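Local coordinates for protein aminoglycoside 6-adenylyltransferase (Bacillus subtilis, PDB 2PBE) that transfers a nucleotidyl group from ATP or GTP to O-6 of streptomycin, and adenylates streptidine with ATP, giving bacterial resistance to streptomycin, at residues 148-159 and 259-270. Sequence-based numbering, arbitrary orientation.
Sequences RPTAREFDDCCN and VSEGLAYKYPDY
Ala151, in the first turn of helix 151-173, lies closest to Tyr265, their CA atoms 5.7 Å apart. From there 265-270 runs along this helix, with Pro268 beside Asp155 and Tyr270 beside Asn159. A capping box of Thr150 and Glu153 starts the helix. Helix 238-263 ends in a Schellman motif, with Ala264 at positive phi and Tyr265 N bonded to Ser260 O. This turn brings Tyr265 back against 148-159.

The Tyr265 ring is sandwiched. Ala151 CA sits over the centre of one face in a CH-pi contact, 3.5 Å from the ring centroid, and Leu263 CB covers the opposite face. Tyr265 OH donates to Pro149 O at 2.7 Å, in the carbonyl plane and on a lone pair. The bond thus ties the tyrosine to the backbone just before the helix. Leu263 CD1 packs on Pro149 CG, while its CD2 meets the aliphatic part of Arg148.

Phe154 has CG anti to the backbone N (chi1 171°), which sends its ring toward 259-268. There CD1 and CE1 meet Val259 CG1, CZ meets Ser260 CB and CE2 meets Pro268 CD, with Lys266 O at the ring edge near its plane. Further along, Cys158 CB touches both Pro268 and Tyr270. Tyr270 OH lies 3.0 Å from Asp155 OD1 and equally far from Asn159 OD1, both within reach of the hydroxyl. A water donates to Asp155 OD2 and Lys266 O, bridging the segments.

The contact lays the linker between helices 238-263 and 270-283 along the start of helix 151-173, in the helical part of the chain. Deeper in, Pro149 touches Trp198 and Cys158 touches Met195, both of helix 177-204.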
loop_
_atom_site.group_PDB
_atom_site.type_symbol
_atom_site.label_atom_id
_atom_site.label_comp_id
_atom_site.label_asym_id
_atom_site.label_seq_id
_atom_site.Cartn_x
_atom_site.Cartn_y
_atom_site.Cartn_z
ATOM N N ARG A 148 0.828 6.257 -10.256
ATOM C CA ARG A 148 -0.110 6.884 -11.200
ATOM C C ARG A 148 -0.408 5.953 -12.380
ATOM O O ARG A 148 0.501 5.545 -13.120
ATOM C CB ARG A 148 0.421 8.237 -11.721
ATOM C CG ARG A 148 -0.685 9.155 -12.307
ATOM C CD ARG A 148 -0.158 10.021 -13.453
ATOM N NE ARG A 148 0.459 9.141 -14.444
ATOM C CZ ARG A 148 0.551 9.366 -15.759
ATOM N NH1 ARG A 148 0.064 10.483 -16.286
ATOM N NH2 ARG A 148 1.100 8.452 -16.555
ATOM N N PRO A 149 -1.684 5.619 -12.583
ATOM C CA PRO A 149 -1.985 4.726 -13.696
ATOM C C PRO A 149 -1.888 5.414 -15.033
ATOM O O PRO A 149 -2.025 6.638 -15.118
ATOM C CB PRO A 149 -3.410 4.276 -13.398
ATOM C CG PRO A 149 -4.006 5.489 -12.768
ATOM C CD PRO A 149 -2.906 5.947 -11.823
ATOM N N THR A 150 -1.614 4.624 -16.064
ATOM C CA THR A 150 -1.570 5.139 -17.415
ATOM C C THR A 150 -3.022 4.940 -17.841
ATOM O O THR A 150 -3.774 4.231 -17.152
ATOM C CB THR A 150 -0.650 4.296 -18.303
ATOM O OG1 THR A 150 -1.132 2.952 -18.358
ATOM C CG2 THR A 150 0.749 4.286 -17.739
ATOM N N ALA A 151 -3.425 5.561 -18.946
ATOM C CA ALA A 151 -4.802 5.439 -19.423
ATOM C C ALA A 151 -5.199 3.969 -19.553
ATOM O O ALA A 151 -6.318 3.559 -19.190
ATOM C CB ALA A 151 -4.948 6.139 -20.760
ATOM N N ARG A 152 -4.256 3.176 -20.042
ATOM C CA ARG A 152 -4.474 1.757 -20.237
ATOM C C ARG A 152 -4.585 0.982 -18.924
ATOM O O ARG A 152 -5.488 0.165 -18.758
ATOM C CB ARG A 152 -3.342 1.193 -21.080
ATOM C CG ARG A 152 -3.480 -0.259 -21.393
ATOM C CD ARG A 152 -2.453 -0.652 -22.413
ATOM N NE ARG A 152 -2.616 -2.057 -22.757
ATOM C CZ ARG A 152 -1.816 -2.723 -23.574
ATOM N NH1 ARG A 152 -0.783 -2.115 -24.149
ATOM N NH2 ARG A 152 -2.042 -4.011 -23.804
ATOM N N GLU A 153 -3.672 1.232 -17.993
ATOM C CA GLU A 153 -3.726 0.537 -16.727
ATOM C C GLU A 153 -5.048 0.868 -16.066
ATOM O O GLU A 153 -5.687 0.005 -15.461
ATOM C CB GLU A 153 -2.570 0.963 -15.830
ATOM C CG GLU A 153 -1.250 0.349 -16.214
ATOM C CD GLU A 153 -0.080 0.958 -15.476
ATOM O OE1 GLU A 153 0.991 0.321 -15.434
ATOM O OE2 GLU A 153 -0.220 2.076 -14.952
ATOM N N PHE A 154 -5.464 2.123 -16.204
ATOM C CA PHE A 154 -6.715 2.574 -15.611
ATOM C C PHE A 154 -7.868 1.742 -16.167
ATOM O O PHE A 154 -8.655 1.156 -15.415
ATOM C CB PHE A 154 -6.943 4.050 -15.932
ATOM C CG PHE A 154 -8.299 4.549 -15.538
ATOM C CD1 PHE A 154 -8.617 4.774 -14.186
ATOM C CD2 PHE A 154 -9.304 4.739 -16.507
ATOM C CE1 PHE A 154 -9.928 5.187 -13.801
ATOM C CE2 PHE A 154 -10.611 5.149 -16.138
ATOM C CZ PHE A 154 -10.921 5.374 -14.777
ATOM N N ASP A 155 -7.957 1.706 -17.492
ATOM C CA ASP A 155 -8.990 0.955 -18.170
ATOM C C ASP A 155 -8.934 -0.513 -17.751
ATOM O O ASP A 155 -9.966 -1.149 -17.559
ATOM C CB ASP A 155 -8.809 1.085 -19.676
ATOM C CG ASP A 155 -9.881 0.363 -20.438
ATOM O OD1 ASP A 155 -9.748 -0.874 -20.628
ATOM O OD2 ASP A 155 -10.867 1.026 -20.824
ATOM N N ASP A 156 -7.731 -1.046 -17.578
ATOM C CA ASP A 156 -7.608 -2.428 -17.159
ATOM C C ASP A 156 -8.264 -2.672 -15.791
ATOM O O ASP A 156 -9.018 -3.622 -15.623
ATOM C CB ASP A 156 -6.148 -2.859 -17.099
ATOM C CG ASP A 156 -5.500 -2.970 -18.469
ATOM O OD1 ASP A 156 -6.213 -3.157 -19.476
ATOM O OD2 ASP A 156 -4.259 -2.889 -18.528
ATOM N N CYS A 157 -7.998 -1.808 -14.821
ATOM C CA CYS A 157 -8.595 -1.995 -13.502
ATOM C C CYS A 157 -10.115 -1.999 -13.552
ATOM O O CYS A 157 -10.757 -2.766 -12.835
ATOM C CB CYS A 157 -8.136 -0.913 -12.533
ATOM S SG CYS A 157 -8.666 -1.224 -10.830
ATOM N N CYS A 158 -10.690 -1.157 -14.405
ATOM C CA CYS A 158 -12.139 -1.088 -14.522
ATOM C C CYS A 158 -12.658 -2.328 -15.247
ATOM O O CYS A 158 -13.696 -2.886 -14.884
ATOM C CB CYS A 158 -12.559 0.164 -15.273
ATOM S SG CYS A 158 -12.151 1.697 -14.424
ATOM N N ASN A 159 -11.924 -2.768 -16.264
ATOM C CA ASN A 159 -12.314 -3.930 -17.038
ATOM C C ASN A 159 -12.405 -5.141 -16.121
ATOM O O ASN A 159 -13.436 -5.797 -16.051
ATOM C CB ASN A 159 -11.291 -4.165 -18.148
ATOM C CG ASN A 159 -11.787 -5.124 -19.211
ATOM O OD1 ASN A 159 -12.205 -4.717 -20.300
ATOM N ND2 ASN A 159 -11.748 -6.404 -18.897
ATOM N N VAL A 259 -10.615 9.418 -10.247
ATOM C CA VAL A 259 -9.313 9.215 -10.874
ATOM C C VAL A 259 -9.333 9.569 -12.354
ATOM O O VAL A 259 -8.455 10.286 -12.840
ATOM C CB VAL A 259 -8.847 7.741 -10.698
ATOM C CG1 VAL A 259 -7.658 7.442 -11.578
ATOM C CG2 VAL A 259 -8.488 7.477 -9.239
ATOM N N SER A 260 -10.327 9.060 -13.065
ATOM C CA SER A 260 -10.451 9.305 -14.494
ATOM C C SER A 260 -10.529 10.789 -14.747
ATOM O O SER A 260 -9.967 11.300 -15.716
ATOM C CB SER A 260 -11.715 8.656 -15.030
ATOM O OG SER A 260 -12.848 9.152 -14.345
ATOM N N GLU A 261 -11.242 11.475 -13.865
ATOM C CA GLU A 261 -11.423 12.902 -13.997
ATOM C C GLU A 261 -10.115 13.652 -13.774
ATOM O O GLU A 261 -9.767 14.542 -14.553
ATOM C CB GLU A 261 -12.472 13.362 -13.004
ATOM C CG GLU A 261 -12.928 14.783 -13.215
ATOM C CD GLU A 261 -14.029 15.155 -12.254
ATOM O OE1 GLU A 261 -15.026 14.387 -12.179
ATOM O OE2 GLU A 261 -13.897 16.208 -11.582
ATOM N N GLY A 262 -9.390 13.280 -12.725
ATOM C CA GLY A 262 -8.139 13.944 -12.423
ATOM C C GLY A 262 -7.016 13.748 -13.427
ATOM O O GLY A 262 -6.147 14.614 -13.554
ATOM N N LEU A 263 -7.013 12.630 -14.141
ATOM C CA LEU A 263 -5.947 12.369 -15.102
ATOM C C LEU A 263 -6.426 12.601 -16.521
ATOM O O LEU A 263 -5.644 12.511 -17.466
ATOM C CB LEU A 263 -5.418 10.939 -14.951
ATOM C CG LEU A 263 -4.994 10.596 -13.511
ATOM C CD1 LEU A 263 -4.824 9.106 -13.358
ATOM C CD2 LEU A 263 -3.709 11.333 -13.129
ATOM N N ALA A 264 -7.704 12.906 -16.660
ATOM C CA ALA A 264 -8.289 13.168 -17.959
ATOM C C ALA A 264 -8.307 11.892 -18.817
ATOM O O ALA A 264 -8.000 11.918 -20.011
ATOM C CB ALA A 264 -7.508 14.302 -18.682
ATOM N N TYR A 265 -8.655 10.770 -18.196
ATOM C CA TYR A 265 -8.745 9.518 -18.929
ATOM C C TYR A 265 -10.212 9.270 -19.225
ATOM O O TYR A 265 -11.075 9.763 -18.498
ATOM C CB TYR A 265 -8.189 8.353 -18.104
ATOM C CG TYR A 265 -6.691 8.404 -17.839
ATOM C CD1 TYR A 265 -5.806 9.105 -18.705
ATOM C CD2 TYR A 265 -6.141 7.724 -16.724
ATOM C CE1 TYR A 265 -4.408 9.123 -18.459
ATOM C CE2 TYR A 265 -4.740 7.732 -16.469
ATOM C CZ TYR A 265 -3.886 8.433 -17.340
ATOM O OH TYR A 265 -2.535 8.462 -17.094
ATOM N N LYS A 266 -10.502 8.517 -20.289
ATOM C CA LYS A 266 -11.887 8.222 -20.633
ATOM C C LYS A 266 -12.536 7.317 -19.584
ATOM O O LYS A 266 -11.967 6.288 -19.192
ATOM C CB LYS A 266 -11.980 7.536 -22.002
ATOM C CG LYS A 266 -13.418 7.220 -22.441
ATOM C CD LYS A 266 -13.517 6.616 -23.847
ATOM C CE LYS A 266 -13.077 5.153 -23.887
ATOM N NZ LYS A 266 -13.307 4.544 -25.217
ATOM N N TYR A 267 -13.720 7.710 -19.116
ATOM C CA TYR A 267 -14.440 6.889 -18.160
ATOM C C TYR A 267 -15.017 5.736 -18.991
ATOM O O TYR A 267 -15.690 5.962 -19.989
ATOM C CB TYR A 267 -15.567 7.681 -17.509
ATOM C CG TYR A 267 -16.248 6.897 -16.425
ATOM C CD1 TYR A 267 -15.594 6.644 -15.186
ATOM C CD2 TYR A 267 -17.534 6.342 -16.642
ATOM C CE1 TYR A 267 -16.211 5.848 -14.185
ATOM C CE2 TYR A 267 -18.169 5.548 -15.649
ATOM C CZ TYR A 267 -17.504 5.299 -14.428
ATOM O OH TYR A 267 -18.099 4.488 -13.489
ATOM N N PRO A 268 -14.740 4.485 -18.600
ATOM C CA PRO A 268 -15.266 3.356 -19.368
ATOM C C PRO A 268 -16.772 3.241 -19.340
ATOM O O PRO A 268 -17.443 3.938 -18.592
ATOM C CB PRO A 268 -14.607 2.156 -18.706
ATOM C CG PRO A 268 -13.365 2.727 -18.105
ATOM C CD PRO A 268 -13.847 4.017 -17.531
ATOM N N ASP A 269 -17.293 2.327 -20.152
ATOM C CA ASP A 269 -18.727 2.099 -20.205
ATOM C C ASP A 269 -19.075 0.794 -19.502
ATOM O O ASP A 269 -20.238 0.356 -19.515
ATOM C CB ASP A 269 -19.239 2.069 -21.656
ATOM C CG ASP A 269 -18.545 1.019 -22.513
ATOM O OD1 ASP A 269 -18.438 -0.146 -22.081
ATOM O OD2 ASP A 269 -18.116 1.339 -23.638
ATOM N N TYR A 270 -18.066 0.184 -18.884
ATOM C CA TYR A 270 -18.265 -1.057 -18.165
ATOM C C TYR A 270 -19.267 -0.863 -17.035
ATOM O O TYR A 270 -20.086 -1.735 -16.775
ATOM C CB TYR A 270 -16.953 -1.564 -17.588
ATOM C CG TYR A 270 -15.801 -1.593 -18.569
ATOM C CD1 TYR A 270 -15.973 -2.078 -19.886
ATOM C CD2 TYR A 270 -14.498 -1.196 -18.160
ATOM C CE1 TYR A 270 -14.861 -2.176 -20.787
ATOM C CE2 TYR A 270 -13.382 -1.284 -19.043
ATOM C CZ TYR A 270 -13.567 -1.781 -20.353
ATOM O OH TYR A 270 -12.495 -1.912 -21.214
HETATM O O HOH W 1 -10.369 3.719 -19.810
#